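Quinoline 2-oxidoreductase large subunit (Pseudomonas putida, PDB 1T3Q) forms the molybdenum-cofactor-carrying subunit of a molybdenum hydroxylase, binding molybdenum and pterin cytosine dinucleotide, and probably oxidises quinoline at carbon 2. Local coordinates at residues H262-L267 with V279-D284; E202-V207 with L290-A295; F411-T414 with T420-E423; I400-V405 with L432-V437; E94-T99 with T332-S337. One frame throughout, in Å; residues are numbered along the deposited sequence.

Contact 1: H262-L267 with V279-D284; sequences HPEELL and VRWIED
Two first torsions bring Glu264 and Trp281 together: Trp281 sets its CG anti to the backbone N (chi1 163°), and Glu264 sets its CG anti to the carbonyl carbon (chi1 -66°). The contact packs the first turn of helix 263-275 against strand 279-282, which follows it in the chain and lies inside a mixed sheet. Glu264 CB makes a CH-pi contact over the six-membered ring, and CG lies over the same face, 3.3 Å from Trp281 CE2. A bend at chi2 then carries the carboxylate out over the CZ2 rim of the benzo ring, stacked with planes 29° apart and OE2 3.5 Å from Trp281 CZ2. Tryptophan suits this place because its broad face can take both the methylenes and the flat carboxylate.

His262, the N-cap residue, brings CB to 4.3 Å from Trp281 CH2. The Glu265 side chain accepts from the backbone N of His262, with OE2 at 2.8 Å from it, while OE1 of that glutamate bonds Thr221.

Glu264 and Glu283 would be like charges if both are ionised, which Arg204 probably eases. A water lying in the indole plane ties the group together: it accepts from Trp281 NE1 at 3.1 Å and donates to Glu264 OE2 at 2.6 Å and to Glu283 OE1 at 3.0 Å.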
# COMPACT_ATOMS: atom_id res chain seq x y z
N HIS B 262 -22.94 1.52 -3.71
CA HIS B 262 -23.24 0.94 -5.02
C HIS B 262 -23.22 -0.58 -4.97
O HIS B 262 -22.41 -1.18 -4.27
CB HIS B 262 -22.22 1.39 -6.07
CG HIS B 262 -21.86 2.83 -5.97
ND1 HIS B 262 -22.78 3.85 -6.13
CD2 HIS B 262 -20.68 3.44 -5.69
CE1 HIS B 262 -22.18 5.01 -5.96
NE2 HIS B 262 -20.90 4.79 -5.69
N PRO B 263 -24.13 -1.23 -5.70
CA PRO B 263 -24.14 -2.69 -5.70
C PRO B 263 -22.74 -3.22 -6.02
O PRO B 263 -22.26 -4.17 -5.41
CB PRO B 263 -25.15 -3.03 -6.79
CG PRO B 263 -26.16 -1.93 -6.64
CD PRO B 263 -25.29 -0.69 -6.43
N GLU B 264 -22.07 -2.57 -6.97
CA GLU B 264 -20.73 -3.00 -7.37
C GLU B 264 -19.70 -2.99 -6.24
O GLU B 264 -18.78 -3.80 -6.25
CB GLU B 264 -20.22 -2.15 -8.55
CG GLU B 264 -21.01 -2.37 -9.83
CD GLU B 264 -22.15 -1.38 -10.01
OE1 GLU B 264 -22.78 -0.99 -9.01
OE2 GLU B 264 -22.43 -1.01 -11.17
N GLU B 265 -19.84 -2.08 -5.27
CA GLU B 265 -18.89 -2.05 -4.16
C GLU B 265 -19.00 -3.34 -3.36
O GLU B 265 -18.00 -3.91 -2.92
CB GLU B 265 -19.16 -0.84 -3.24
CG GLU B 265 -18.84 0.49 -3.90
CD GLU B 265 -19.20 1.69 -3.04
OE1 GLU B 265 -18.29 2.49 -2.73
OE2 GLU B 265 -20.39 1.83 -2.67
N LEU B 266 -20.23 -3.81 -3.18
CA LEU B 266 -20.43 -5.05 -2.45
C LEU B 266 -19.96 -6.20 -3.31
O LEU B 266 -19.28 -7.11 -2.83
CB LEU B 266 -21.91 -5.23 -2.09
CG LEU B 266 -22.51 -4.15 -1.19
CD1 LEU B 266 -23.96 -4.50 -0.86
CD2 LEU B 266 -21.71 -4.03 0.09
N LEU B 267 -20.30 -6.15 -4.60
CA LEU B 267 -19.93 -7.22 -5.51
C LEU B 267 -18.44 -7.49 -5.58
O LEU B 267 -18.03 -8.64 -5.53
CB LEU B 267 -20.49 -6.95 -6.91
CG LEU B 267 -22.01 -7.12 -7.04
CD1 LEU B 267 -22.48 -6.58 -8.37
CD2 LEU B 267 -22.38 -8.61 -6.90
N VAL B 279 -10.16 -7.88 -7.14
CA VAL B 279 -11.14 -7.71 -8.21
C VAL B 279 -11.39 -6.23 -8.42
O VAL B 279 -11.81 -5.52 -7.51
CB VAL B 279 -12.47 -8.41 -7.87
CG1 VAL B 279 -13.48 -8.16 -8.99
CG2 VAL B 279 -12.24 -9.90 -7.68
N ARG B 280 -11.12 -5.78 -9.64
CA ARG B 280 -11.25 -4.39 -10.03
C ARG B 280 -12.49 -4.08 -10.85
O ARG B 280 -12.77 -4.75 -11.85
CB ARG B 280 -9.99 -3.99 -10.82
CG ARG B 280 -9.97 -2.60 -11.44
CD ARG B 280 -8.62 -2.45 -12.15
NE ARG B 280 -8.29 -1.12 -12.63
CZ ARG B 280 -8.63 -0.64 -13.82
NH1 ARG B 280 -8.26 0.58 -14.17
NH2 ARG B 280 -9.34 -1.38 -14.66
N TRP B 281 -13.22 -3.06 -10.41
CA TRP B 281 -14.41 -2.59 -11.10
C TRP B 281 -14.24 -1.11 -11.44
O TRP B 281 -14.27 -0.26 -10.55
CB TRP B 281 -15.66 -2.74 -10.23
CG TRP B 281 -16.84 -1.91 -10.71
CD1 TRP B 281 -17.48 -2.02 -11.91
CD2 TRP B 281 -17.51 -0.86 -9.99
NE1 TRP B 281 -18.51 -1.10 -11.99
CE2 TRP B 281 -18.54 -0.38 -10.83
CE3 TRP B 281 -17.33 -0.28 -8.73
CZ2 TRP B 281 -19.40 0.66 -10.44
CZ3 TRP B 281 -18.19 0.75 -8.34
CH2 TRP B 281 -19.21 1.21 -9.19
N ILE B 282 -14.05 -0.81 -12.72
CA ILE B 282 -13.93 0.57 -13.19
C ILE B 282 -14.96 0.66 -14.31
O ILE B 282 -14.78 0.11 -15.39
CB ILE B 282 -12.52 0.86 -13.76
CG1 ILE B 282 -11.46 0.67 -12.68
CG2 ILE B 282 -12.48 2.28 -14.32
CD1 ILE B 282 -11.58 1.65 -11.51
N GLU B 283 -16.06 1.36 -14.04
CA GLU B 283 -17.14 1.47 -15.02
C GLU B 283 -16.84 2.46 -16.13
O GLU B 283 -16.05 3.39 -15.94
CB GLU B 283 -18.44 1.85 -14.33
CG GLU B 283 -18.64 3.35 -14.14
CD GLU B 283 -19.89 3.68 -13.35
OE1 GLU B 283 -20.85 2.89 -13.38
OE2 GLU B 283 -19.91 4.76 -12.72
N ASP B 284 -17.47 2.26 -17.28
CA ASP B 284 -17.28 3.18 -18.40
C ASP B 284 -18.37 4.25 -18.36
O ASP B 284 -19.28 4.18 -17.53
CB ASP B 284 -17.27 2.43 -19.74
CG ASP B 284 -18.56 1.69 -20.03
OD1 ASP B 284 -18.47 0.59 -20.61
OD2 ASP B 284 -19.66 2.20 -19.71
O HOH W 1 -21.15 -0.04 -13.19

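Contact 2: E202-V207 with L290-A295; sequences ETRGAV and LGATHA
Arg204 and Gly291 meet through polar atoms. Arg204 NH1 approaches Gly291 O at 3.1 Å, but the bond is weak because the N-H points well off the oxygen (132°). A water gives a second path: Arg204 NH2 donates to it at 2.8 Å, and it lies 2.7 Å from Gly291 O, well placed to donate there. One carbonyl near the C-terminal end of helix 285-291 is thus approached by the guanidinium both directly and through solvent, in a place where the partial negative charge of a helix would probably favour a cation.

Apolar contact comes from Ala292. Its CA sits 3.2 Å above one face of the guanidinium, toward the rim, and its CB is 3.6 Å from Arg204 CZ. The short side chain lets the backbone come this close to the flat group. The bend of the arginine at chi3 (-56°) turns the guanidinium so that one face is presented to Ala292 while NH1 and NH2 reach toward the carbonyl and the water.

Ionic contact lies beyond the two segments. The strongest partner of Arg204 is Glu283, whose OE1 forms a salt bridge with NH1; Glu264 adds a long, weak ion pair. The backbones of Arg204 and Glu283 are also hydrogen-bonded, so the two charges are held close at both levels.

Such a buried arginine, reaching from the residue before strand 205-211 to the C-terminal region of a helix, knits sheet and helix together within the molybdopterin cofactor-binding domain, its side chain about 11 Å from the bound pterin cytosine dinucleotide.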
# COMPACT_ATOMS: atom_id res chain seq x y z
N GLU B 202 -14.53 11.53 -13.66
CA GLU B 202 -14.06 10.18 -13.32
C GLU B 202 -15.32 9.40 -12.94
O GLU B 202 -16.09 9.83 -12.08
CB GLU B 202 -13.13 10.20 -12.10
CG GLU B 202 -12.80 8.79 -11.61
CD GLU B 202 -12.29 8.77 -10.19
OE1 GLU B 202 -12.96 9.35 -9.30
OE2 GLU B 202 -11.23 8.17 -9.94
N THR B 203 -15.53 8.25 -13.58
CA THR B 203 -16.70 7.44 -13.28
C THR B 203 -16.49 6.71 -11.95
O THR B 203 -15.45 6.87 -11.31
CB THR B 203 -16.95 6.40 -14.38
OG1 THR B 203 -15.79 5.57 -14.51
CG2 THR B 203 -17.25 7.08 -15.71
N ARG B 204 -17.46 5.89 -11.56
CA ARG B 204 -17.33 5.15 -10.31
C ARG B 204 -16.37 3.98 -10.48
O ARG B 204 -16.16 3.47 -11.58
CB ARG B 204 -18.69 4.63 -9.85
CG ARG B 204 -19.72 5.72 -9.60
CD ARG B 204 -21.08 5.10 -9.33
NE ARG B 204 -21.50 4.22 -10.42
CZ ARG B 204 -22.51 3.36 -10.34
NH1 ARG B 204 -22.82 2.60 -11.39
NH2 ARG B 204 -23.21 3.26 -9.22
N GLY B 205 -15.79 3.55 -9.36
CA GLY B 205 -14.87 2.44 -9.40
C GLY B 205 -14.52 1.96 -8.01
O GLY B 205 -14.65 2.70 -7.04
N ALA B 206 -14.09 0.71 -7.93
CA ALA B 206 -13.70 0.13 -6.66
C ALA B 206 -12.86 -1.12 -6.91
O ALA B 206 -13.00 -1.77 -7.94
CB ALA B 206 -14.95 -0.22 -5.84
N VAL B 207 -11.98 -1.43 -5.97
CA VAL B 207 -11.11 -2.59 -6.06
C VAL B 207 -11.10 -3.24 -4.69
O VAL B 207 -10.82 -2.58 -3.69
CB VAL B 207 -9.66 -2.20 -6.44
CG1 VAL B 207 -8.79 -3.45 -6.55
CG2 VAL B 207 -9.64 -1.44 -7.75
N LEU B 290 -26.24 4.55 -17.17
CA LEU B 290 -27.16 3.43 -16.97
C LEU B 290 -27.40 2.94 -15.55
O LEU B 290 -28.55 2.75 -15.14
CB LEU B 290 -26.70 2.23 -17.80
CG LEU B 290 -26.97 2.21 -19.31
CD1 LEU B 290 -26.14 1.11 -19.95
CD2 LEU B 290 -28.45 2.00 -19.56
N GLY B 291 -26.32 2.71 -14.81
CA GLY B 291 -26.45 2.15 -13.48
C GLY B 291 -26.03 2.89 -12.23
O GLY B 291 -25.89 2.27 -11.18
N ALA B 292 -25.80 4.20 -12.31
CA ALA B 292 -25.44 4.95 -11.12
C ALA B 292 -26.80 5.44 -10.62
O ALA B 292 -27.72 4.64 -10.45
CB ALA B 292 -24.53 6.11 -11.47
N THR B 293 -26.92 6.73 -10.38
CA THR B 293 -28.20 7.30 -9.96
C THR B 293 -28.41 8.53 -10.82
O THR B 293 -27.46 9.04 -11.43
CB THR B 293 -28.18 7.75 -8.48
OG1 THR B 293 -27.04 8.58 -8.24
CG2 THR B 293 -28.14 6.54 -7.54
N HIS B 294 -29.65 8.99 -10.92
CA HIS B 294 -29.97 10.21 -11.65
C HIS B 294 -30.54 11.08 -10.56
O HIS B 294 -30.78 10.60 -9.45
CB HIS B 294 -31.03 10.00 -12.74
CG HIS B 294 -30.63 9.03 -13.81
ND1 HIS B 294 -29.36 8.98 -14.34
CD2 HIS B 294 -31.35 8.08 -14.46
CE1 HIS B 294 -29.31 8.04 -15.27
NE2 HIS B 294 -30.50 7.48 -15.36
N ALA B 295 -30.78 12.35 -10.86
CA ALA B 295 -31.32 13.23 -9.84
C ALA B 295 -32.13 14.37 -10.42
O ALA B 295 -32.20 14.54 -11.64
CB ALA B 295 -30.18 13.79 -9.00
O HOH W 2 -24.68 0.92 -9.24

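Contact 3: F411-T414 with T420-E423; sequences FPFT and THRE
Phe413 and His421 satisfy each other's backbone polar atoms. Phe413 N donates to His421 O at 3.0 Å, lying in the carbonyl plane, and His421 N returns a bond to Phe413 O at 2.7 Å. That oxygen takes a second donor, His421 ND1 at 3.1 Å, from the other face of its plane. The imidazole can do this because CG stands beside its own backbone N (chi1 -54°), which brings the ring edge to the oxygen. The remaining ring nitrogen, NE2, makes a weak bond to Gly346 O.

These residues are the antiparallel hydrogen-bonded pair of a short beta hairpin, strands 413-414 and 420-421. With a leucine in place of His421, Phe413 O would probably lose one of its two donors and the hairpin a side-chain tie to its own backbone. In the neighbouring non-hydrogen-bonded pair, Thr414 OG1 and Thr420 OG1 share a bond of 2.7 Å; threonine suits an extended strand, and facing hydroxyls can bond across this pair.

Before the hairpin, a cis peptide joins Phe411 to Pro412, and Phe411 CE2 packs 3.7 Å from His421 CB. Arg422 lays one face of its guanidinium over Thr420 CG2 and sends NE to Asp634 in a salt bridge.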
# COMPACT_ATOMS: atom_id res chain seq x y z
N PHE B 411 -34.86 38.23 13.49
CA PHE B 411 -34.12 37.14 14.12
C PHE B 411 -34.17 37.22 15.65
O PHE B 411 -33.93 38.28 16.23
CB PHE B 411 -32.65 37.17 13.69
CG PHE B 411 -32.44 37.00 12.21
CD1 PHE B 411 -32.66 38.06 11.34
CD2 PHE B 411 -32.01 35.78 11.70
CE1 PHE B 411 -32.44 37.91 9.97
CE2 PHE B 411 -31.79 35.62 10.33
CZ PHE B 411 -32.00 36.69 9.46
N PRO B 412 -34.47 36.10 16.32
CA PRO B 412 -34.74 34.77 15.74
C PRO B 412 -36.18 34.68 15.26
O PRO B 412 -37.09 35.20 15.91
CB PRO B 412 -34.46 33.83 16.90
CG PRO B 412 -34.93 34.63 18.08
CD PRO B 412 -34.37 36.01 17.79
N PHE B 413 -36.39 34.02 14.13
CA PHE B 413 -37.72 33.89 13.55
C PHE B 413 -38.01 32.46 13.09
O PHE B 413 -37.22 31.88 12.34
CB PHE B 413 -37.87 34.84 12.37
CG PHE B 413 -39.21 34.79 11.71
CD1 PHE B 413 -40.29 35.48 12.25
CD2 PHE B 413 -39.41 34.01 10.57
CE1 PHE B 413 -41.55 35.39 11.67
CE2 PHE B 413 -40.67 33.92 9.98
CZ PHE B 413 -41.74 34.61 10.53
N THR B 414 -39.13 31.90 13.53
CA THR B 414 -39.51 30.54 13.13
C THR B 414 -40.64 30.61 12.11
O THR B 414 -41.72 31.11 12.41
CB THR B 414 -39.97 29.69 14.33
OG1 THR B 414 -38.91 29.59 15.29
CG2 THR B 414 -40.34 28.29 13.88
N THR B 420 -36.14 27.78 12.10
CA THR B 420 -35.82 28.99 12.84
C THR B 420 -34.58 29.68 12.27
O THR B 420 -33.51 29.08 12.18
CB THR B 420 -35.57 28.68 14.34
OG1 THR B 420 -36.74 28.06 14.89
CG2 THR B 420 -35.28 29.96 15.11
N HIS B 421 -34.75 30.94 11.87
CA HIS B 421 -33.64 31.72 11.33
C HIS B 421 -33.01 32.46 12.51
O HIS B 421 -33.70 33.16 13.25
CB HIS B 421 -34.16 32.73 10.30
CG HIS B 421 -34.97 32.12 9.20
ND1 HIS B 421 -36.28 31.72 9.36
CD2 HIS B 421 -34.66 31.86 7.91
CE1 HIS B 421 -36.74 31.24 8.22
NE2 HIS B 421 -35.77 31.31 7.32
N ARG B 422 -31.70 32.30 12.69
CA ARG B 422 -31.00 32.94 13.81
C ARG B 422 -29.97 34.01 13.45
O ARG B 422 -29.85 35.01 14.15
CB ARG B 422 -30.36 31.85 14.68
CG ARG B 422 -31.39 30.89 15.28
CD ARG B 422 -30.78 29.88 16.23
NE ARG B 422 -31.79 28.96 16.72
CZ ARG B 422 -32.73 29.28 17.61
NH1 ARG B 422 -33.62 28.38 17.99
NH2 ARG B 422 -32.77 30.50 18.13
N GLU B 423 -29.22 33.79 12.37
CA GLU B 423 -28.24 34.79 11.95
C GLU B 423 -27.92 34.60 10.47
O GLU B 423 -27.46 33.54 10.05
CB GLU B 423 -26.95 34.69 12.80
CG GLU B 423 -25.95 33.60 12.39
CD GLU B 423 -26.35 32.21 12.86
OE1 GLU B 423 -26.05 31.24 12.13
OE2 GLU B 423 -26.94 32.07 13.95

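Contact 4: I400-V405 with L432-V437; sequences IRRRNV and LLEEMV
Arg402 and Glu434 form a salt bridge between two helices, 397-402 and 426-437, near the protein surface. Arg402 NH2 donates to Glu434 OE1 at a very short modelled distance of 2.5 Å. The oxygen lies at the edge of the guanidinium, close to its plane, and the carboxylate is turned 33° from it. Only OE1 bonds NH2 directly, while OE2 takes a water that completes the join: it accepts from Arg402 NH1 at 3.1 Å and donates to Glu434 OE2 at 2.6 Å.

Long side chains are needed, because the nearest CA atoms, those of Arg402 and Glu434, are 11.4 Å apart. Arg402 is extended from CG to NE and Glu434 runs straight from a first torsion that sets CG anti to the backbone N (chi1 179°); the two chains cross at about a right angle.

Next outward, Glu399 forms a second salt bridge with Arg402 NH1, and Leu427 and Ile430 pack against the arginine. A methionine in place of Arg402 would probably leave Glu434 and Glu399 without their shared positive partner and the water without its donor.

After Arg402 the chain is held by bonds back to the helix: Arg401 O accepts from both Asn404 N and Val405 N, and Asn404 folds back so that its ND2 donates to Ile400 O at 2.8 Å.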
# COMPACT_ATOMS: atom_id res chain seq x y z
N ILE B 400 -39.81 43.20 -4.23
CA ILE B 400 -40.82 42.28 -3.72
C ILE B 400 -40.20 41.33 -2.68
O ILE B 400 -40.89 40.90 -1.75
CB ILE B 400 -41.50 41.47 -4.84
CG1 ILE B 400 -42.76 40.80 -4.29
CG2 ILE B 400 -40.54 40.42 -5.41
CD1 ILE B 400 -43.67 40.23 -5.36
N ARG B 401 -38.92 41.03 -2.83
CA ARG B 401 -38.24 40.15 -1.88
C ARG B 401 -37.99 40.88 -0.56
O ARG B 401 -38.11 40.28 0.51
CB ARG B 401 -36.94 39.61 -2.49
CG ARG B 401 -37.20 38.53 -3.54
CD ARG B 401 -35.92 38.07 -4.23
NE ARG B 401 -36.13 36.91 -5.10
CZ ARG B 401 -36.71 36.96 -6.30
NH1 ARG B 401 -37.14 38.11 -6.80
NH2 ARG B 401 -36.83 35.84 -7.01
N ARG B 402 -37.63 42.16 -0.62
CA ARG B 402 -37.40 42.93 0.61
C ARG B 402 -38.65 42.94 1.48
O ARG B 402 -38.56 42.96 2.71
CB ARG B 402 -37.06 44.39 0.29
CG ARG B 402 -35.76 44.60 -0.43
CD ARG B 402 -35.40 46.08 -0.46
NE ARG B 402 -34.19 46.30 -1.23
CZ ARG B 402 -34.17 46.64 -2.51
NH1 ARG B 402 -35.31 46.82 -3.17
NH2 ARG B 402 -33.01 46.78 -3.14
N ARG B 403 -39.81 42.92 0.84
CA ARG B 403 -41.08 42.96 1.56
C ARG B 403 -41.53 41.63 2.15
O ARG B 403 -42.52 41.57 2.87
CB ARG B 403 -42.18 43.49 0.63
CG ARG B 403 -41.86 44.86 0.07
CD ARG B 403 -42.95 45.36 -0.86
NE ARG B 403 -42.63 46.68 -1.40
CZ ARG B 403 -43.47 47.42 -2.11
NH1 ARG B 403 -43.09 48.60 -2.56
NH2 ARG B 403 -44.70 46.98 -2.36
N ASN B 404 -40.80 40.56 1.86
CA ASN B 404 -41.18 39.24 2.37
C ASN B 404 -40.07 38.48 3.09
O ASN B 404 -40.32 37.48 3.75
CB ASN B 404 -41.72 38.39 1.23
CG ASN B 404 -43.04 38.91 0.70
OD1 ASN B 404 -44.07 38.75 1.35
ND2 ASN B 404 -43.00 39.55 -0.46
N VAL B 405 -38.84 38.96 2.96
CA VAL B 405 -37.70 38.30 3.58
C VAL B 405 -37.67 38.46 5.09
O VAL B 405 -38.18 39.45 5.64
CB VAL B 405 -36.38 38.85 2.99
CG1 VAL B 405 -36.15 40.29 3.46
CG2 VAL B 405 -35.23 37.98 3.40
N LEU B 432 -27.15 43.99 -2.02
CA LEU B 432 -25.83 43.87 -2.64
C LEU B 432 -25.97 43.33 -4.07
O LEU B 432 -25.31 43.80 -5.00
CB LEU B 432 -24.95 42.92 -1.83
CG LEU B 432 -23.43 43.17 -1.80
CD1 LEU B 432 -22.75 41.88 -1.40
CD2 LEU B 432 -22.92 43.64 -3.15
N LEU B 433 -26.83 42.33 -4.22
CA LEU B 433 -27.06 41.72 -5.52
C LEU B 433 -27.58 42.77 -6.51
O LEU B 433 -27.13 42.83 -7.65
CB LEU B 433 -28.07 40.57 -5.37
CG LEU B 433 -28.22 39.57 -6.52
CD1 LEU B 433 -26.87 38.97 -6.87
CD2 LEU B 433 -29.21 38.48 -6.11
N GLU B 434 -28.52 43.61 -6.06
CA GLU B 434 -29.05 44.64 -6.94
C GLU B 434 -27.93 45.60 -7.37
O GLU B 434 -27.87 45.98 -8.54
CB GLU B 434 -30.17 45.42 -6.25
CG GLU B 434 -30.75 46.53 -7.11
CD GLU B 434 -32.00 47.15 -6.53
OE1 GLU B 434 -32.02 47.42 -5.31
OE2 GLU B 434 -32.97 47.37 -7.29
N GLU B 435 -27.06 45.97 -6.44
CA GLU B 435 -25.94 46.87 -6.76
C GLU B 435 -25.05 46.24 -7.83
O GLU B 435 -24.63 46.90 -8.77
CB GLU B 435 -25.10 47.14 -5.50
N MET B 436 -24.77 44.95 -7.67
CA MET B 436 -23.93 44.24 -8.62
C MET B 436 -24.55 44.23 -10.01
O MET B 436 -23.88 44.47 -11.01
CB MET B 436 -23.71 42.81 -8.15
CG MET B 436 -22.93 42.71 -6.86
SD MET B 436 -22.74 41.00 -6.29
CE MET B 436 -21.51 40.37 -7.46
N VAL B 437 -25.85 43.96 -10.06
CA VAL B 437 -26.59 43.89 -11.31
C VAL B 437 -26.78 45.24 -12.00
O VAL B 437 -26.61 45.34 -13.21
CB VAL B 437 -27.98 43.25 -11.09
CG1 VAL B 437 -28.84 43.41 -12.33
CG2 VAL B 437 -27.81 41.78 -10.76
O HOH W 3 -35.32 47.58 -6.15

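Contact 5: E94-T99 with T332-S337; sequences EGFQTT and TQLVES
Phe96 rests the CE1-CZ end of its ring against Leu334 and Thr332, and this is the tight part of the contact. Ring atom CE1 lies 3.7 Å from Leu334 CG, with both methyls of the leucine close by, while Phe96 CZ lies 3.7 Å from Thr332 CB. The ring reaches them because its CG is anti to the backbone N (chi1 -175°), and it meets both partners obliquely, from the same side of its plane. A flat apolar ring suits a surface made by the leucine branch and the CB and OG1 of the threonine.

Thr332 OG1, itself near the ring, also accepts from Leu334 N at 3.2 Å in an ST turn, which probably helps set the two partners relative to each other.

The other end of the loop is looser. Glu94 and Gly95 are exposed and make no contact with 332-337; the backbone of Gly95 (phi 85°) would jam a side chain against the carbonyl O of Glu94, which calls for glycine.

The contact joins the hammerhead domain to the cofactor-binding domain. Val166 and Ser167 of strand 165-170 also pack on Phe96, Asn327 touches both the ring and Thr332, and segment 332-337 leads directly into helix 337-342.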
# COMPACT_ATOMS: atom_id res chain seq x y z
N GLU B 94 -43.21 7.88 8.65
CA GLU B 94 -44.50 7.20 8.60
C GLU B 94 -44.97 6.91 7.18
O GLU B 94 -45.08 7.81 6.35
CB GLU B 94 -45.57 8.03 9.33
CG GLU B 94 -46.92 7.33 9.42
CD GLU B 94 -48.01 8.23 9.98
OE1 GLU B 94 -49.15 7.73 10.17
OE2 GLU B 94 -47.74 9.42 10.23
N GLY B 95 -45.26 5.64 6.91
CA GLY B 95 -45.73 5.24 5.60
C GLY B 95 -44.65 4.98 4.56
O GLY B 95 -44.95 4.60 3.44
N PHE B 96 -43.39 5.18 4.94
CA PHE B 96 -42.29 4.97 4.00
C PHE B 96 -42.17 3.49 3.65
O PHE B 96 -42.20 2.64 4.53
CB PHE B 96 -40.97 5.44 4.61
CG PHE B 96 -39.81 5.36 3.65
CD1 PHE B 96 -39.60 6.38 2.72
CD2 PHE B 96 -38.95 4.27 3.66
CE1 PHE B 96 -38.54 6.30 1.80
CE2 PHE B 96 -37.89 4.18 2.75
CZ PHE B 96 -37.69 5.20 1.82
N GLN B 97 -42.01 3.20 2.36
CA GLN B 97 -41.86 1.82 1.92
C GLN B 97 -40.40 1.44 1.72
O GLN B 97 -39.72 1.96 0.84
CB GLN B 97 -42.62 1.59 0.61
CG GLN B 97 -44.14 1.60 0.75
CD GLN B 97 -44.81 0.91 -0.42
OE1 GLN B 97 -45.23 1.56 -1.39
NE2 GLN B 97 -44.91 -0.41 -0.35
N THR B 98 -39.93 0.53 2.56
CA THR B 98 -38.55 0.05 2.49
C THR B 98 -38.35 -0.72 1.19
O THR B 98 -39.27 -1.34 0.68
CB THR B 98 -38.24 -0.91 3.65
OG1 THR B 98 -38.26 -0.19 4.89
CG2 THR B 98 -36.88 -1.56 3.46
N THR B 99 -37.14 -0.65 0.64
CA THR B 99 -36.84 -1.41 -0.56
C THR B 99 -35.54 -2.15 -0.29
O THR B 99 -34.72 -1.72 0.52
CB THR B 99 -36.65 -0.52 -1.82
OG1 THR B 99 -35.60 0.43 -1.59
CG2 THR B 99 -37.94 0.20 -2.17
N THR B 332 -32.31 7.61 -0.06
CA THR B 332 -33.62 7.12 -0.50
C THR B 332 -34.30 8.12 -1.42
O THR B 332 -33.72 9.16 -1.76
CB THR B 332 -34.58 6.79 0.69
OG1 THR B 332 -35.12 8.00 1.24
CG2 THR B 332 -33.82 6.05 1.78
N GLN B 333 -35.52 7.81 -1.83
CA GLN B 333 -36.26 8.69 -2.72
C GLN B 333 -36.67 10.00 -2.03
O GLN B 333 -37.15 10.92 -2.68
CB GLN B 333 -37.48 7.96 -3.28
CG GLN B 333 -37.08 6.75 -4.13
CD GLN B 333 -38.24 6.07 -4.81
OE1 GLN B 333 -38.06 5.07 -5.52
NE2 GLN B 333 -39.44 6.59 -4.62
N LEU B 334 -36.45 10.08 -0.72
CA LEU B 334 -36.80 11.29 0.02
C LEU B 334 -35.79 12.39 -0.26
O LEU B 334 -35.98 13.54 0.15
CB LEU B 334 -36.84 11.00 1.53
CG LEU B 334 -37.80 9.92 2.02
CD1 LEU B 334 -37.89 9.97 3.54
CD2 LEU B 334 -39.18 10.13 1.40
N VAL B 335 -34.72 12.04 -0.98
CA VAL B 335 -33.66 12.98 -1.30
C VAL B 335 -34.13 14.16 -2.15
O VAL B 335 -33.50 15.22 -2.16
CB VAL B 335 -32.47 12.24 -2.00
CG1 VAL B 335 -32.84 11.88 -3.42
CG2 VAL B 335 -31.22 13.10 -1.95
N GLU B 336 -35.23 14.00 -2.87
CA GLU B 336 -35.75 15.08 -3.69
C GLU B 336 -36.91 15.85 -3.05
O GLU B 336 -36.69 16.74 -2.24
CB GLU B 336 -36.15 14.55 -5.07
CG GLU B 336 -34.94 14.28 -5.99
CD GLU B 336 -34.29 15.56 -6.49
OE1 GLU B 336 -33.09 15.52 -6.86
OE2 GLU B 336 -34.98 16.60 -6.55
N SER B 337 -38.15 15.51 -3.42
CA SER B 337 -39.33 16.20 -2.90
C SER B 337 -39.45 16.33 -1.38
O SER B 337 -39.77 17.40 -0.86
CB SER B 337 -40.61 15.54 -3.44
OG SER B 337 -40.77 15.80 -4.82

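How the contacts relate
Contacts 1 and 2 belong together: their centres are 9 Å apart, and strands 279-282 and 205-211 are neighbours in one sheet. Along the chain, contact 1 is nested within the loop closed by contact 2, and contact 2 within that of contact 5, which brings the hammerhead domain against the cofactor-binding domain. The centre of contact 5 is about 21 Å from that of contact 2, which it touches, and 25 Å from that of contact 1. Contacts 3 and 4 follow, with the hairpin of contact 3 nested between the helices of contact 4 and their centres 19 Å apart. This pair lies across the centre of the chain from contacts 1 and 2, with centres about 39 to 48 Å away.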